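Local coordinates for protein ebony (Drosophila melanogaster, PDB 6DYM) that forms the C-terminal atypical condensation domain of a nonribosomal peptide synthetase and probably couples beta-alanine to biogenic amines through an amide bond, at residues Phe79-Glu84 / Pro106-Tyr111; Glu101-Pro106 / Gln204-His209; Tyr111-Leu116 / Gln155-Phe160. All coordinates share one frame; numbering follows the deposited sequence.

Interaction 1. Residues Phe79-Glu84 / Pro106-Tyr111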
loop_
_atom_site.group_PDB
_atom_site.type_symbol
_atom_site.label_atom_id
_atom_site.label_comp_id
_atom_site.label_asym_id
_atom_site.label_seq_id
_atom_site.Cartn_x
_atom_site.Cartn_y
_atom_site.Cartn_z
ATOM N N PHE A 79 -3.985 -3.578 -7.299
ATOM C CA PHE A 79 -4.596 -4.783 -7.839
ATOM C C PHE A 79 -6.109 -4.666 -7.725
ATOM O O PHE A 79 -6.637 -3.933 -6.884
ATOM C CB PHE A 79 -4.163 -6.046 -7.088
ATOM C CG PHE A 79 -2.851 -6.614 -7.532
ATOM C CD1 PHE A 79 -2.684 -7.084 -8.823
ATOM C CD2 PHE A 79 -1.797 -6.721 -6.641
ATOM C CE1 PHE A 79 -1.484 -7.623 -9.222
ATOM C CE2 PHE A 79 -0.592 -7.260 -7.035
ATOM C CZ PHE A 79 -0.437 -7.713 -8.325
ATOM N N ASP A 80 -6.802 -5.395 -8.587
ATOM C CA ASP A 80 -8.191 -5.731 -8.319
ATOM C C ASP A 80 -8.245 -6.555 -7.040
ATOM O O ASP A 80 -7.631 -7.624 -6.961
ATOM C CB ASP A 80 -8.774 -6.506 -9.502
ATOM C CG ASP A 80 -10.268 -6.782 -9.360
ATOM O OD1 ASP A 80 -10.780 -6.864 -8.223
ATOM O OD2 ASP A 80 -10.938 -6.927 -10.401
ATOM N N ALA A 81 -8.960 -6.050 -6.031
ATOM C CA ALA A 81 -8.984 -6.726 -4.738
ATOM C C ALA A 81 -9.458 -8.171 -4.856
ATOM O O ALA A 81 -9.076 -9.016 -4.040
ATOM C CB ALA A 81 -9.871 -5.960 -3.760
ATOM N N ARG A 82 -10.277 -8.476 -5.860
ATOM C CA ARG A 82 -10.804 -9.820 -6.063
ATOM C C ARG A 82 -10.046 -10.593 -7.144
ATOM O O ARG A 82 -10.566 -11.584 -7.670
ATOM C CB ARG A 82 -12.293 -9.744 -6.399
ATOM C CG ARG A 82 -13.118 -8.975 -5.364
ATOM C CD ARG A 82 -14.600 -9.289 -5.498
ATOM N NE ARG A 82 -15.442 -8.494 -4.603
ATOM C CZ ARG A 82 -15.554 -8.710 -3.295
ATOM N NH1 ARG A 82 -16.357 -7.953 -2.557
ATOM N NH2 ARG A 82 -14.862 -9.685 -2.723
ATOM N N ASN A 83 -8.828 -10.168 -7.476
ATOM C CA ASN A 83 -8.051 -10.792 -8.545
ATOM C C ASN A 83 -6.560 -10.574 -8.288
ATOM O O ASN A 83 -5.803 -10.177 -9.174
ATOM C CB ASN A 83 -8.467 -10.245 -9.911
ATOM C CG ASN A 83 -7.978 -11.108 -11.061
ATOM O OD1 ASN A 83 -7.852 -12.321 -10.925
ATOM N ND2 ASN A 83 -7.695 -10.480 -12.198
ATOM N N GLU A 84 -6.125 -10.831 -7.057
ATOM C CA GLU A 84 -4.775 -10.645 -6.542
ATOM C C GLU A 84 -3.989 -11.947 -6.596
ATOM O O GLU A 84 -4.535 -13.014 -6.292
ATOM C CB GLU A 84 -4.812 -10.143 -5.098
ATOM C CG GLU A 84 -4.924 -8.642 -5.005
ATOM C CD GLU A 84 -4.717 -8.097 -3.602
ATOM O OE1 GLU A 84 -4.394 -8.875 -2.683
ATOM O OE2 GLU A 84 -4.885 -6.874 -3.424
ATOM N N PRO A 106 -13.298 -9.459 6.267
ATOM C CA PRO A 106 -14.734 -9.397 6.599
ATOM C C PRO A 106 -15.457 -8.232 5.952
ATOM O O PRO A 106 -16.618 -8.369 5.548
ATOM C CB PRO A 106 -14.727 -9.281 8.133
ATOM C CG PRO A 106 -13.444 -9.931 8.550
ATOM C CD PRO A 106 -12.454 -9.623 7.465
ATOM N N ILE A 107 -14.797 -7.081 5.836
ATOM C CA ILE A 107 -15.431 -5.916 5.229
ATOM C C ILE A 107 -15.527 -6.086 3.716
ATOM O O ILE A 107 -16.595 -5.895 3.121
ATOM C CB ILE A 107 -14.655 -4.641 5.604
ATOM C CG1 ILE A 107 -14.741 -4.397 7.115
ATOM C CG2 ILE A 107 -15.161 -3.467 4.796
ATOM C CD1 ILE A 107 -13.833 -3.290 7.621
ATOM N N ARG A 108 -14.413 -6.452 3.079
ATOM C CA ARG A 108 -14.372 -6.595 1.625
ATOM C C ARG A 108 -15.427 -7.574 1.120
ATOM O O ARG A 108 -16.120 -7.303 0.131
ATOM C CB ARG A 108 -12.981 -7.057 1.191
ATOM C CG ARG A 108 -12.882 -7.456 -0.277
ATOM C CD ARG A 108 -11.612 -8.252 -0.540
ATOM N NE ARG A 108 -11.650 -9.552 0.124
ATOM C CZ ARG A 108 -10.717 -9.998 0.958
ATOM N NH1 ARG A 108 -9.660 -9.246 1.241
ATOM N NH2 ARG A 108 -10.841 -11.197 1.513
ATOM N N ASP A 109 -15.556 -8.725 1.773
ATOM C CA ASP A 109 -16.371 -9.795 1.218
ATOM C C ASP A 109 -17.831 -9.736 1.643
ATOM O O ASP A 109 -18.647 -10.484 1.092
ATOM C CB ASP A 109 -15.763 -11.153 1.584
ATOM C CG ASP A 109 -14.395 -11.348 0.953
ATOM O OD1 ASP A 109 -14.114 -10.644 -0.037
ATOM O OD2 ASP A 109 -13.606 -12.187 1.435
ATOM N N ASN A 110 -18.194 -8.848 2.571
ATOM C CA ASN A 110 -19.569 -8.772 3.038
ATOM C C ASN A 110 -20.227 -7.414 2.862
ATOM O O ASN A 110 -21.461 -7.346 2.910
ATOM C CB ASN A 110 -19.653 -9.165 4.520
ATOM C CG ASN A 110 -19.225 -10.591 4.751
ATOM O OD1 ASN A 110 -19.971 -11.526 4.458
ATOM N ND2 ASN A 110 -18.016 -10.772 5.267
ATOM N N TYR A 111 -19.462 -6.340 2.659
ATOM C CA TYR A 111 -20.034 -5.006 2.534
ATOM C C TYR A 111 -19.695 -4.294 1.235
ATOM O O TYR A 111 -20.395 -3.341 0.881
ATOM C CB TYR A 111 -19.585 -4.118 3.704
ATOM C CG TYR A 111 -20.277 -4.449 5.004
ATOM C CD1 TYR A 111 -19.602 -5.108 6.025
ATOM C CD2 TYR A 111 -21.615 -4.119 5.205
ATOM C CE1 TYR A 111 -20.239 -5.419 7.221
ATOM C CE2 TYR A 111 -22.258 -4.426 6.392
ATOM C CZ TYR A 111 -21.565 -5.073 7.397
ATOM O OH TYR A 111 -22.202 -5.373 8.578
#
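Ala81 and Arg108 mark the closest passage of the two backbones, their CA atoms 8.3 Å apart, where the type I turn Asp80-Asn83 faces the late turns of helix 93-111. Arg82 spans this gap. Its CG lies anti to the carbonyl carbon (chi1 -55°) and the chain then runs extended to NE, so the guanidinium is delivered to the helix with two nitrogens in use. NH1 donates to Arg108 O at 2.8 Å, from above the carbonyl plane and somewhat bent (N-H...O 142°). NH2 meets Asp109 OD1 at 2.9 Å, with the oxygen in the guanidinium plane. The same carboxylate is gripped side-on by Arg108, NE reaching Asp109 OD1 at 2.7 Å while NH2 takes OD2. Arg82 NH2 and Arg108 NE thus approach OD1 from opposite faces of the carboxylate, and the two guanidinium planes stand nearly perpendicular. Arg82 NH2 and Arg108 NE are only 4.3 Å apart; the shared carboxylate probably offsets their like charges. On the apolar side, Ala81 CB rests against Arg108 CD at 4.3 Å. The turn is braced from within by an Asx turn, Asp80 OD1 accepting from Arg82 N, which helps fix where the long arginine starts. This surface network links the end of strand 71-80 to helix 93-111. Glu101, two turns earlier in the helix, gives Arg108 a second acid partner, and Ile119 of the adjacent strand 119-127 packs against Ala81, Arg82 and Arg108.

Interaction 2. Residues Glu101-Pro106 / Gln204-His209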
loop_
_atom_site.group_PDB
_atom_site.type_symbol
_atom_site.label_atom_id
_atom_site.label_comp_id
_atom_site.label_asym_id
_atom_site.label_seq_id
_atom_site.Cartn_x
_atom_site.Cartn_y
_atom_site.Cartn_z
ATOM N N GLU A 101 -5.398 -8.918 6.282
ATOM C CA GLU A 101 -6.584 -9.685 5.904
ATOM C C GLU A 101 -7.593 -9.731 7.048
ATOM O O GLU A 101 -8.807 -9.690 6.814
ATOM C CB GLU A 101 -6.184 -11.094 5.463
ATOM C CG GLU A 101 -7.358 -11.995 5.045
ATOM C CD GLU A 101 -8.140 -11.463 3.848
ATOM O OE1 GLU A 101 -9.278 -11.936 3.630
ATOM O OE2 GLU A 101 -7.631 -10.573 3.125
ATOM N N PHE A 102 -7.107 -9.797 8.292
ATOM C CA PHE A 102 -7.989 -9.693 9.454
ATOM C C PHE A 102 -8.811 -8.408 9.400
ATOM O O PHE A 102 -10.018 -8.418 9.681
ATOM C CB PHE A 102 -7.141 -9.768 10.730
ATOM C CG PHE A 102 -7.864 -9.375 11.999
ATOM C CD1 PHE A 102 -8.495 -10.337 12.783
ATOM C CD2 PHE A 102 -7.858 -8.056 12.439
ATOM C CE1 PHE A 102 -9.136 -9.987 13.961
ATOM C CE2 PHE A 102 -8.502 -7.695 13.620
ATOM C CZ PHE A 102 -9.139 -8.664 14.384
ATOM N N CYS A 103 -8.174 -7.294 9.014
ATOM C CA CYS A 103 -8.862 -6.007 8.923
ATOM C C CYS A 103 -9.752 -5.916 7.692
ATOM O O CYS A 103 -10.875 -5.407 7.774
ATOM C CB CYS A 103 -7.847 -4.858 8.895
ATOM S SG CYS A 103 -6.792 -4.695 10.357
ATOM N N GLU A 104 -9.262 -6.381 6.542
ATOM C CA GLU A 104 -9.916 -6.149 5.258
ATOM C C GLU A 104 -10.951 -7.211 4.909
ATOM O O GLU A 104 -12.008 -6.880 4.360
ATOM C CB GLU A 104 -8.868 -6.091 4.142
ATOM C CG GLU A 104 -7.921 -4.917 4.275
ATOM C CD GLU A 104 -6.750 -4.964 3.306
ATOM O OE1 GLU A 104 -6.613 -5.958 2.563
ATOM O OE2 GLU A 104 -5.955 -4.001 3.302
ATOM N N GLY A 105 -10.656 -8.476 5.197
ATOM C CA GLY A 105 -11.432 -9.594 4.707
ATOM C C GLY A 105 -12.921 -9.513 4.984
ATOM O O GLY A 105 -13.743 -9.525 4.061
ATOM N N PRO A 106 -13.298 -9.459 6.267
ATOM C CA PRO A 106 -14.734 -9.397 6.599
ATOM C C PRO A 106 -15.457 -8.232 5.952
ATOM O O PRO A 106 -16.618 -8.369 5.548
ATOM C CB PRO A 106 -14.727 -9.281 8.133
ATOM C CG PRO A 106 -13.444 -9.931 8.550
ATOM C CD PRO A 106 -12.454 -9.623 7.465
ATOM N N GLN A 204 -1.643 3.698 18.107
ATOM C CA GLN A 204 -1.326 3.226 16.764
ATOM C C GLN A 204 -2.502 2.423 16.225
ATOM O O GLN A 204 -2.864 1.381 16.789
ATOM C CB GLN A 204 -0.057 2.382 16.746
ATOM C CG GLN A 204 0.268 1.882 15.344
ATOM C CD GLN A 204 1.609 1.190 15.248
ATOM O OE1 GLN A 204 2.412 1.238 16.179
ATOM N NE2 GLN A 204 1.860 0.539 14.116
ATOM N N ARG A 205 -3.081 2.901 15.126
ATOM C CA ARG A 205 -4.250 2.292 14.517
ATOM C C ARG A 205 -3.904 1.686 13.160
ATOM O O ARG A 205 -2.903 2.033 12.530
ATOM C CB ARG A 205 -5.381 3.319 14.343
ATOM C CG ARG A 205 -5.405 4.405 15.412
ATOM C CD ARG A 205 -5.702 3.810 16.781
ATOM N NE ARG A 205 -7.007 3.157 16.806
ATOM C CZ ARG A 205 -7.546 2.593 17.882
ATOM N NH1 ARG A 205 -6.891 2.601 19.031
ATOM N NH2 ARG A 205 -8.740 2.024 17.806
ATOM N N ALA A 206 -4.739 0.743 12.741
ATOM C CA ALA A 206 -4.852 0.327 11.350
ATOM C C ALA A 206 -6.254 0.709 10.913
ATOM O O ALA A 206 -7.233 0.318 11.560
ATOM C CB ALA A 206 -4.616 -1.175 11.181
ATOM N N ILE A 207 -6.355 1.501 9.852
ATOM C CA ILE A 207 -7.630 2.066 9.437
ATOM C C ILE A 207 -7.949 1.558 8.041
ATOM O O ILE A 207 -7.137 1.709 7.117
ATOM C CB ILE A 207 -7.617 3.602 9.484
ATOM C CG1 ILE A 207 -7.178 4.062 10.882
ATOM C CG2 ILE A 207 -8.996 4.135 9.145
ATOM C CD1 ILE A 207 -7.475 5.504 11.198
ATOM N N VAL A 208 -9.123 0.947 7.898
ATOM C CA VAL A 208 -9.607 0.445 6.616
ATOM C C VAL A 208 -10.419 1.548 5.953
ATOM O O VAL A 208 -11.410 2.027 6.518
ATOM C CB VAL A 208 -10.443 -0.834 6.796
ATOM C CG1 VAL A 208 -10.981 -1.315 5.457
ATOM C CG2 VAL A 208 -9.598 -1.923 7.432
ATOM N N HIS A 209 -10.000 1.949 4.755
ATOM C CA HIS A 209 -10.545 3.112 4.070
ATOM C C HIS A 209 -11.154 2.710 2.735
ATOM O O HIS A 209 -10.616 1.858 2.023
ATOM C CB HIS A 209 -9.461 4.172 3.830
ATOM C CG HIS A 209 -9.225 5.074 4.998
ATOM N ND1 HIS A 209 -7.986 5.225 5.584
ATOM C CD2 HIS A 209 -10.063 5.893 5.677
ATOM C CE1 HIS A 209 -8.072 6.096 6.575
ATOM N NE2 HIS A 209 -9.324 6.513 6.654
#
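The first torsions of Cys103 and Val208 set the groups that meet: SG of Cys103 stands anti to the carbonyl carbon (chi1 -62°), which swings the thiol along the strand toward Ala206, while in Val208 CG1 is anti to the backbone N (chi1 178°), which sets CG2 beside that N and presents it to the helix. The Val208 methyl CG2 approaches the root of the cysteine, 3.7 Å from Cys103 CB. Val208 CG2 lies as near to the helix backbone, again 3.7 Å from Cys103 O, so the valine packs against main chain as well as side chain. At the next inward strand position, Cys103 SG lies 4.2 Å from Ala206 CB. A single helix residue therefore straddles two strand positions, CB serving one and SG the other. The contact is apolar, made by methyls, a CB and a thiol, all buried. Strand alternation explains the spacing: Ala206 and Val208 direct their side chains toward the helix, while Ile207 between them points away and packs on Gln169 of helix 166-174, on the opposite face of the sheet. In the helix, Gly105 N still bonds Glu101 O, but the regular ladder breaks at Pro106, whose N has no hydrogen to give. This part of helix 93-111 packs over strand 205-212 and the strands flanking it: Cys103 also touches Leu181 of the edge strand 178-184, and Glu104 reaches strand 158-163, where it packs on Phe160 and hydrogen-bonds Thr162 through OE2. Strand 205-212 runs between these two, antiparallel to both.

Interaction 3. Residues Tyr111-Leu116 / Gln155-Phe160; sequences YLPKGL and QFAGIF
Leu112 and Phe160 carry this contact, with Pro113 and Ala157 meeting beside them. A single methyl of the leucine does the work: Leu112 CD1 sits over one face of the Phe160 ring as a CH-pi contact, 3.8 Å from the ring centroid and 24° off the normal. Leu112 CD1 is displaced toward the rim, 3.5 Å from both Phe160 CD1 and Phe160 CE1. Phe160 points its CB toward the loop, and a first torsion that sets CG anti to the backbone N (chi1 -174°) then lays the ring under Leu112 CD1. Exchanging Phe160 for an alanine would probably leave the Leu112 methyl without its aromatic platform and open a gap between the loop and the sheet. Nearer the surface, Pro113 CG touches Ala157 CB at 4.3 Å, a lighter contact at the entry to the strand. Trp210 of strand 205-212 packs on Leu112, Pro113 and Phe160 alike, and Ile119 adds to the cover of Leu112 and Phe160. Ile159 turns instead to helix 133-153, whose end is marked by a Schellman motif at Gln155. Parallel strands 119-127 and 158-163, joined through that helix, make a beta-alpha-beta crossover. Together with the mixed seven-stranded sheet, this topology is consistent with the GNAT-like fold of arylalkylamine N-acetyltransferases.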
loop_
_atom_site.group_PDB
_atom_site.type_symbol
_atom_site.label_atom_id
_atom_site.label_comp_id
_atom_site.label_asym_id
_atom_site.label_seq_id
_atom_site.Cartn_x
_atom_site.Cartn_y
_atom_site.Cartn_z
ATOM N N TYR A 111 -19.462 -6.340 2.659
ATOM C CA TYR A 111 -20.034 -5.006 2.534
ATOM C C TYR A 111 -19.695 -4.294 1.235
ATOM O O TYR A 111 -20.395 -3.341 0.881
ATOM C CB TYR A 111 -19.585 -4.118 3.704
ATOM C CG TYR A 111 -20.277 -4.449 5.004
ATOM C CD1 TYR A 111 -19.602 -5.108 6.025
ATOM C CD2 TYR A 111 -21.615 -4.119 5.205
ATOM C CE1 TYR A 111 -20.239 -5.419 7.221
ATOM C CE2 TYR A 111 -22.258 -4.426 6.392
ATOM C CZ TYR A 111 -21.565 -5.073 7.397
ATOM O OH TYR A 111 -22.202 -5.373 8.578
ATOM N N LEU A 112 -18.666 -4.717 0.520
ATOM C CA LEU A 112 -18.253 -4.044 -0.702
ATOM C C LEU A 112 -18.793 -4.772 -1.928
ATOM O O LEU A 112 -19.166 -5.947 -1.851
ATOM C CB LEU A 112 -16.722 -3.959 -0.756
ATOM C CG LEU A 112 -16.101 -3.139 0.379
ATOM C CD1 LEU A 112 -14.599 -2.979 0.173
ATOM C CD2 LEU A 112 -16.779 -1.782 0.498
ATOM N N PRO A 113 -18.852 -4.101 -3.086
ATOM C CA PRO A 113 -19.487 -4.712 -4.264
ATOM C C PRO A 113 -18.822 -6.016 -4.680
ATOM O O PRO A 113 -17.598 -6.161 -4.639
ATOM C CB PRO A 113 -19.330 -3.638 -5.348
ATOM C CG PRO A 113 -19.180 -2.366 -4.604
ATOM C CD PRO A 113 -18.431 -2.712 -3.354
ATOM N N LYS A 114 -19.654 -6.969 -5.093
ATOM C CA LYS A 114 -19.185 -8.258 -5.563
ATOM C C LYS A 114 -18.778 -8.175 -7.030
ATOM O O LYS A 114 -19.225 -7.303 -7.780
ATOM C CB LYS A 114 -20.264 -9.329 -5.387
ATOM C CG LYS A 114 -20.724 -9.538 -3.953
ATOM C CD LYS A 114 -19.719 -10.366 -3.164
ATOM C CE LYS A 114 -20.401 -11.147 -2.046
ATOM N NZ LYS A 114 -20.785 -10.275 -0.900
ATOM N N GLY A 115 -17.916 -9.098 -7.431
ATOM C CA GLY A 115 -17.533 -9.221 -8.819
ATOM C C GLY A 115 -16.177 -8.600 -9.109
ATOM O O GLY A 115 -15.622 -7.827 -8.322
ATOM N N LEU A 116 -15.638 -8.956 -10.268
ATOM C CA LEU A 116 -14.365 -8.419 -10.712
ATOM C C LEU A 116 -14.544 -6.980 -11.188
ATOM O O LEU A 116 -15.651 -6.534 -11.501
ATOM C CB LEU A 116 -13.777 -9.284 -11.830
ATOM C CG LEU A 116 -12.923 -10.506 -11.455
ATOM C CD1 LEU A 116 -13.464 -11.244 -10.234
ATOM C CD2 LEU A 116 -12.805 -11.461 -12.638
ATOM N N GLN A 155 -12.993 1.956 -14.718
ATOM C CA GLN A 155 -14.384 1.595 -14.424
ATOM C C GLN A 155 -14.515 0.774 -13.140
ATOM O O GLN A 155 -15.364 -0.110 -13.043
ATOM C CB GLN A 155 -15.035 0.851 -15.597
ATOM C CG GLN A 155 -15.009 1.605 -16.921
ATOM C CD GLN A 155 -15.846 0.925 -17.993
ATOM O OE1 GLN A 155 -16.711 0.101 -17.691
ATOM N NE2 GLN A 155 -15.596 1.272 -19.251
ATOM N N PHE A 156 -13.685 1.071 -12.144
ATOM C CA PHE A 156 -13.874 0.456 -10.840
ATOM C C PHE A 156 -14.942 1.215 -10.058
ATOM O O PHE A 156 -15.256 2.372 -10.348
ATOM C CB PHE A 156 -12.561 0.421 -10.058
ATOM C CG PHE A 156 -11.637 -0.688 -10.478
ATOM C CD1 PHE A 156 -10.859 -0.566 -11.619
ATOM C CD2 PHE A 156 -11.553 -1.856 -9.735
ATOM C CE1 PHE A 156 -10.007 -1.588 -12.012
ATOM C CE2 PHE A 156 -10.702 -2.883 -10.124
ATOM C CZ PHE A 156 -9.928 -2.747 -11.265
ATOM N N ALA A 157 -15.517 0.537 -9.062
ATOM C CA ALA A 157 -16.535 1.174 -8.233
ATOM C C ALA A 157 -15.924 2.006 -7.115
ATOM O O ALA A 157 -16.503 3.025 -6.718
ATOM C CB ALA A 157 -17.477 0.119 -7.646
ATOM N N GLY A 158 -14.774 1.597 -6.592
ATOM C CA GLY A 158 -14.143 2.389 -5.553
ATOM C C GLY A 158 -12.736 1.916 -5.274
ATOM O O GLY A 158 -12.254 0.936 -5.851
ATOM N N ILE A 159 -12.084 2.633 -4.360
ATOM C CA ILE A 159 -10.708 2.370 -3.956
ATOM C C ILE A 159 -10.700 1.910 -2.503
ATOM O O ILE A 159 -11.348 2.518 -1.642
ATOM C CB ILE A 159 -9.824 3.619 -4.144
ATOM C CG1 ILE A 159 -9.802 4.030 -5.619
ATOM C CG2 ILE A 159 -8.418 3.358 -3.634
ATOM C CD1 ILE A 159 -9.192 5.374 -5.862
ATOM N N PHE A 160 -9.926 0.864 -2.229
ATOM C CA PHE A 160 -9.930 0.150 -0.959
ATOM C C PHE A 160 -8.494 0.026 -0.468
ATOM O O PHE A 160 -7.618 -0.392 -1.232
ATOM C CB PHE A 160 -10.565 -1.228 -1.169
ATOM C CG PHE A 160 -10.778 -2.026 0.078
ATOM C CD1 PHE A 160 -11.574 -1.547 1.102
ATOM C CD2 PHE A 160 -10.227 -3.297 0.199
ATOM C CE1 PHE A 160 -11.793 -2.309 2.241
ATOM C CE2 PHE A 160 -10.441 -4.060 1.331
ATOM C CZ PHE A 160 -11.225 -3.561 2.356
#

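Overall arrangement
Helix 93-111 and the loop that follows it lie along one face of the central sheet, and the three interactions tie them down in succession. Interaction 2 is fully buried and apolar, interaction 3 is partly buried with a methyl-on-ring contact, and interaction 1 is a charged network at the surface. Interactions 1 and 2 hold the same helix and also meet where Ile107 CD1 packs 4.1 Å from Val208 CG1. Interactions 2 and 3 engage neighbouring strands, with Val208 CG1 3.5 Å from Phe160 CE1. Interaction 1 borders interaction 3, since Arg82 NH1 probably also bonds Pro113 O and Lys114 NZ probably bonds Asp109 O.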